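Local atomic coordinates of thiosulfate sulfurtransferase (Pseudomonas aeruginosa, PDB entry 1YT8), a protein that probably transfers sulfane sulfur from thiosulfate to cyanide, as rhodaneses do, and is built from four rhodanese-like domains in a single chain. Residues A[8-11]-A[12-15]; A[514-517]-A[518-522]. All coordinates share one frame; numbering follows the deposited sequence.

Contact 1 (A[8-11]-A[12-15])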
loop_
_atom_site.group_PDB
_atom_site.type_symbol
_atom_site.label_atom_id
_atom_site.label_comp_id
_atom_site.label_asym_id
_atom_site.label_seq_id
_atom_site.Cartn_x
_atom_site.Cartn_y
_atom_site.Cartn_z
ATOM N N VAL A 8 -10.534 0.297 -26.580
ATOM C CA VAL A 8 -9.889 -0.977 -26.295
ATOM C C VAL A 8 -8.382 -0.852 -26.532
ATOM O O VAL A 8 -7.935 -0.343 -27.565
ATOM C CB VAL A 8 -10.426 -2.113 -27.202
ATOM C CG1 VAL A 8 -9.712 -3.405 -26.878
ATOM C CG2 VAL A 8 -11.933 -2.262 -27.006
ATOM N N ARG A 9 -7.613 -1.325 -25.560
ATOM C CA ARG A 9 -6.164 -1.326 -25.637
ATOM C C ARG A 9 -5.680 -2.746 -25.383
ATOM O O ARG A 9 -6.230 -3.462 -24.543
ATOM C CB ARG A 9 -5.567 -0.361 -24.611
ATOM C CG ARG A 9 -5.400 1.056 -25.150
ATOM C CD ARG A 9 -4.598 1.933 -24.193
ATOM N NE ARG A 9 -5.422 2.559 -23.164
ATOM C CZ ARG A 9 -6.051 3.720 -23.313
ATOM N NH1 ARG A 9 -5.952 4.386 -24.456
ATOM N NH2 ARG A 9 -6.765 4.225 -22.317
ATOM N N THR A 10 -4.646 -3.145 -26.113
ATOM C CA THR A 10 -4.100 -4.486 -26.006
ATOM C C THR A 10 -2.821 -4.573 -25.192
ATOM O O THR A 10 -2.258 -3.565 -24.764
ATOM C CB THR A 10 -3.769 -5.058 -27.396
ATOM O OG1 THR A 10 -2.599 -4.403 -27.910
ATOM C CG2 THR A 10 -4.930 -4.831 -28.364
ATOM N N PHE A 11 -2.381 -5.809 -24.988
ATOM C CA PHE A 11 -1.142 -6.097 -24.281
ATOM C C PHE A 11 -0.034 -5.302 -24.975
ATOM O O PHE A 11 0.799 -4.669 -24.329
ATOM C CB PHE A 11 -0.840 -7.598 -24.376
ATOM C CG PHE A 11 0.607 -7.949 -24.145
ATOM C CD1 PHE A 11 1.147 -7.949 -22.859
ATOM C CD2 PHE A 11 1.438 -8.257 -25.222
ATOM C CE1 PHE A 11 2.495 -8.248 -22.648
ATOM C CE2 PHE A 11 2.787 -8.557 -25.022
ATOM C CZ PHE A 11 3.317 -8.552 -23.732
ATOM N N HIS A 12 -0.039 -5.336 -26.304
ATOM C CA HIS A 12 0.968 -4.635 -27.091
ATOM C C HIS A 12 0.951 -3.121 -26.901
ATOM O O HIS A 12 2.009 -2.488 -26.892
ATOM C CB HIS A 12 0.810 -5.003 -28.566
ATOM C CG HIS A 12 1.066 -6.451 -28.838
ATOM N ND1 HIS A 12 2.322 -7.011 -28.743
ATOM C CD2 HIS A 12 0.219 -7.472 -29.116
ATOM C CE1 HIS A 12 2.238 -8.314 -28.947
ATOM N NE2 HIS A 12 0.973 -8.619 -29.174
ATOM N N ASP A 13 -0.238 -2.542 -26.745
ATOM C CA ASP A 13 -0.356 -1.100 -26.529
ATOM C C ASP A 13 0.291 -0.749 -25.194
ATOM O O ASP A 13 1.044 0.223 -25.084
ATOM C CB ASP A 13 -1.827 -0.660 -26.477
ATOM C CG ASP A 13 -2.517 -0.726 -27.828
ATOM O OD1 ASP A 13 -1.948 -0.214 -28.815
ATOM O OD2 ASP A 13 -3.643 -1.273 -27.896
ATOM N N ILE A 14 -0.023 -1.540 -24.172
ATOM C CA ILE A 14 0.521 -1.310 -22.836
ATOM C C ILE A 14 2.038 -1.515 -22.821
ATOM O O ILE A 14 2.772 -0.704 -22.257
ATOM C CB ILE A 14 -0.119 -2.267 -21.797
ATOM C CG1 ILE A 14 -1.642 -2.057 -21.745
ATOM C CG2 ILE A 14 0.527 -2.054 -20.434
ATOM C CD1 ILE A 14 -2.081 -0.643 -21.372
ATOM N N ARG A 15 2.505 -2.598 -23.440
ATOM C CA ARG A 15 3.933 -2.886 -23.476
ATOM C C ARG A 15 4.696 -1.768 -24.170
ATOM O O ARG A 15 5.779 -1.383 -23.733
ATOM C CB ARG A 15 4.203 -4.211 -24.194
ATOM C CG ARG A 15 5.667 -4.642 -24.140
ATOM C CD ARG A 15 5.901 -5.935 -24.909
ATOM N NE ARG A 15 7.295 -6.368 -24.844
ATOM C CZ ARG A 15 7.859 -6.945 -23.787
ATOM N NH1 ARG A 15 7.150 -7.170 -22.685
ATOM N NH2 ARG A 15 9.139 -7.296 -23.829
#
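D13 OD2 receives the backbone N-H of T10 at 2.8 Å in a nearly straight bond. The N-H meets the carboxylate on its anti side, 18° out of its plane. The hydroxyl of T10 answers it: OG1 accepts from D13 N at 3.2 Å, and the two reciprocal bonds make a capping box with T10 as N-cap. The T10 chi1 of 73° swings OG1 over the start of the helix, within reach of D13 N. R9 passes D13 at about a right angle, its CB 3.9 Å from OD2, while its guanidinium goes elsewhere, to T67, I66 O and a salt bridge with D90. The helical i to i+4 bonds begin with I14 N to T10 O (3.1 Å) and R15 N to F11 O (2.8 Å). F11 and H12 form a T-shaped pair: the F11 edge points at the H12 face, CD2 standing 3.8 Å above the imidazole plane over its centre. R15 runs extended beside F11, CD 3.9 Å from CZ, and its NH1 bonds to D521 O. The turn leads from strand 7-9, an outermost strand of the first parallel sheet, into helix 11-20; R9 pairs through its backbone with L93 and D95, and W101 of helix 97-103 meets F11 edge-to-face.

Contact 2 (A[514-517]-A[518-522])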
loop_
_atom_site.group_PDB
_atom_site.type_symbol
_atom_site.label_atom_id
_atom_site.label_comp_id
_atom_site.label_asym_id
_atom_site.label_seq_id
_atom_site.Cartn_x
_atom_site.Cartn_y
_atom_site.Cartn_z
ATOM N N LEU A 514 11.389 -14.419 -8.601
ATOM C CA LEU A 514 11.058 -13.107 -9.157
ATOM C C LEU A 514 12.032 -12.500 -10.163
ATOM O O LEU A 514 11.606 -11.921 -11.158
ATOM C CB LEU A 514 10.814 -12.101 -8.029
ATOM C CG LEU A 514 9.492 -12.282 -7.284
ATOM C CD1 LEU A 514 9.409 -11.278 -6.151
ATOM C CD2 LEU A 514 8.330 -12.098 -8.253
ATOM N N VAL A 515 13.331 -12.609 -9.914
ATOM C CA VAL A 515 14.292 -12.039 -10.850
ATOM C C VAL A 515 14.155 -12.685 -12.225
ATOM O O VAL A 515 14.236 -12.007 -13.255
ATOM C CB VAL A 515 15.730 -12.181 -10.322
ATOM C CG1 VAL A 515 16.735 -11.792 -11.404
ATOM C CG2 VAL A 515 15.902 -11.279 -9.108
ATOM N N GLU A 516 13.925 -13.992 -12.246
ATOM C CA GLU A 516 13.752 -14.696 -13.506
ATOM C C GLU A 516 12.510 -14.152 -14.216
ATOM O O GLU A 516 12.527 -13.937 -15.426
ATOM C CB GLU A 516 13.600 -16.199 -13.264
ATOM C CG GLU A 516 13.499 -17.017 -14.541
ATOM C CD GLU A 516 13.387 -18.507 -14.273
ATOM O OE1 GLU A 516 14.254 -19.050 -13.556
ATOM O OE2 GLU A 516 12.438 -19.137 -14.784
ATOM N N GLN A 517 11.439 -13.922 -13.460
ATOM C CA GLN A 517 10.207 -13.393 -14.047
ATOM C C GLN A 517 10.411 -11.992 -14.617
ATOM O O GLN A 517 9.860 -11.659 -15.669
ATOM C CB GLN A 517 9.075 -13.349 -13.017
ATOM C CG GLN A 517 8.533 -14.698 -12.590
ATOM C CD GLN A 517 7.138 -14.575 -12.020
ATOM O OE1 GLN A 517 6.155 -14.464 -12.763
ATOM N NE2 GLN A 517 7.041 -14.563 -10.699
ATOM N N LEU A 518 11.185 -11.167 -13.914
ATOM C CA LEU A 518 11.470 -9.811 -14.382
ATOM C C LEU A 518 12.139 -9.882 -15.752
ATOM O O LEU A 518 11.861 -9.071 -16.634
ATOM C CB LEU A 518 12.401 -9.080 -13.403
ATOM C CG LEU A 518 11.826 -8.609 -12.063
ATOM C CD1 LEU A 518 12.923 -7.928 -11.249
ATOM C CD2 LEU A 518 10.674 -7.637 -12.304
ATOM N N GLY A 519 13.024 -10.862 -15.923
ATOM C CA GLY A 519 13.705 -11.023 -17.194
ATOM C C GLY A 519 12.719 -11.349 -18.299
ATOM O O GLY A 519 12.845 -10.859 -19.419
ATOM N N ARG A 520 11.729 -12.179 -17.989
ATOM C CA ARG A 520 10.733 -12.548 -18.983
ATOM C C ARG A 520 9.815 -11.377 -19.320
ATOM O O ARG A 520 9.401 -11.226 -20.470
ATOM C CB ARG A 520 9.907 -13.751 -18.510
ATOM C CG ARG A 520 10.698 -15.056 -18.451
ATOM C CD ARG A 520 9.806 -16.260 -18.729
ATOM N NE ARG A 520 8.810 -16.483 -17.688
ATOM C CZ ARG A 520 9.059 -17.084 -16.527
ATOM N NH1 ARG A 520 10.279 -17.529 -16.255
ATOM N NH2 ARG A 520 8.087 -17.243 -15.636
ATOM N N ASP A 521 9.500 -10.545 -18.327
ATOM C CA ASP A 521 8.635 -9.389 -18.561
ATOM C C ASP A 521 9.361 -8.352 -19.419
ATOM O O ASP A 521 8.834 -7.902 -20.435
ATOM C CB ASP A 521 8.219 -8.743 -17.243
ATOM C CG ASP A 521 7.376 -7.506 -17.455
ATOM O OD1 ASP A 521 6.170 -7.644 -17.752
ATOM O OD2 ASP A 521 7.929 -6.390 -17.348
ATOM N N GLY A 522 10.558 -7.964 -18.981
ATOM C CA GLY A 522 11.382 -7.010 -19.713
ATOM C C GLY A 522 10.921 -5.572 -19.898
ATOM O O GLY A 522 11.422 -4.878 -20.786
#
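L518 opens the second half of this helix by giving its N-H to L514 O at 2.9 Å, and its side chain folds back over the same carbonyl, CG lying 3.4 Å from L514 O. Its CG stands anti to its own carbonyl carbon (chi1 -73°), which sets the branch beside the preceding turn. G519 follows with N bonded to V515 O at 3.1 Å. R520 uses both backbone and side chain: its N donates to E516 O at 3.2 Å, and its NH1 makes a weak, bent bond (3.1 Å, 126°) to E516 OE2, the closest atoms of a salt bridge. The carboxylate oxygen comes in at the guanidinium edge, near its plane, although the two flat groups are turned 69° apart. Bends in the middle of the arginine chain bring this edge back to E516, whose own chain is extended, while NH2 lies 4.0 Å from Q517 CG and makes a second salt bridge with E107. D521 N closes the series on Q517 O at 2.9 Å, and its OD2 bonds to T523 OG1. G522 leaves the helix with positive phi, yet its N still reaches L518 O. Helix 514-521 lies against helix 114-127, where L514 and L518 both touch A118 and V515 touches E121; L518 and D521 also meet L41, and Q517 rests on F109.

Both contacts are local and partly buried, but contact 1 is the start of a helix and contact 2 a whole short helix with its exit, near opposite ends of the chain. Contact 1 starts helix 11-20 straight after an edge strand of the first sheet, and its side chains supply a capping box and an aromatic pair. Contact 2 combines a buried leucine side with a charged, exposed one. Their centres are about 19 Å apart, and the probable hydrogen bond from R15 NH1 to D521 O (2.9 Å) joins the two helices, so the last helix of the chain is tied back to the first.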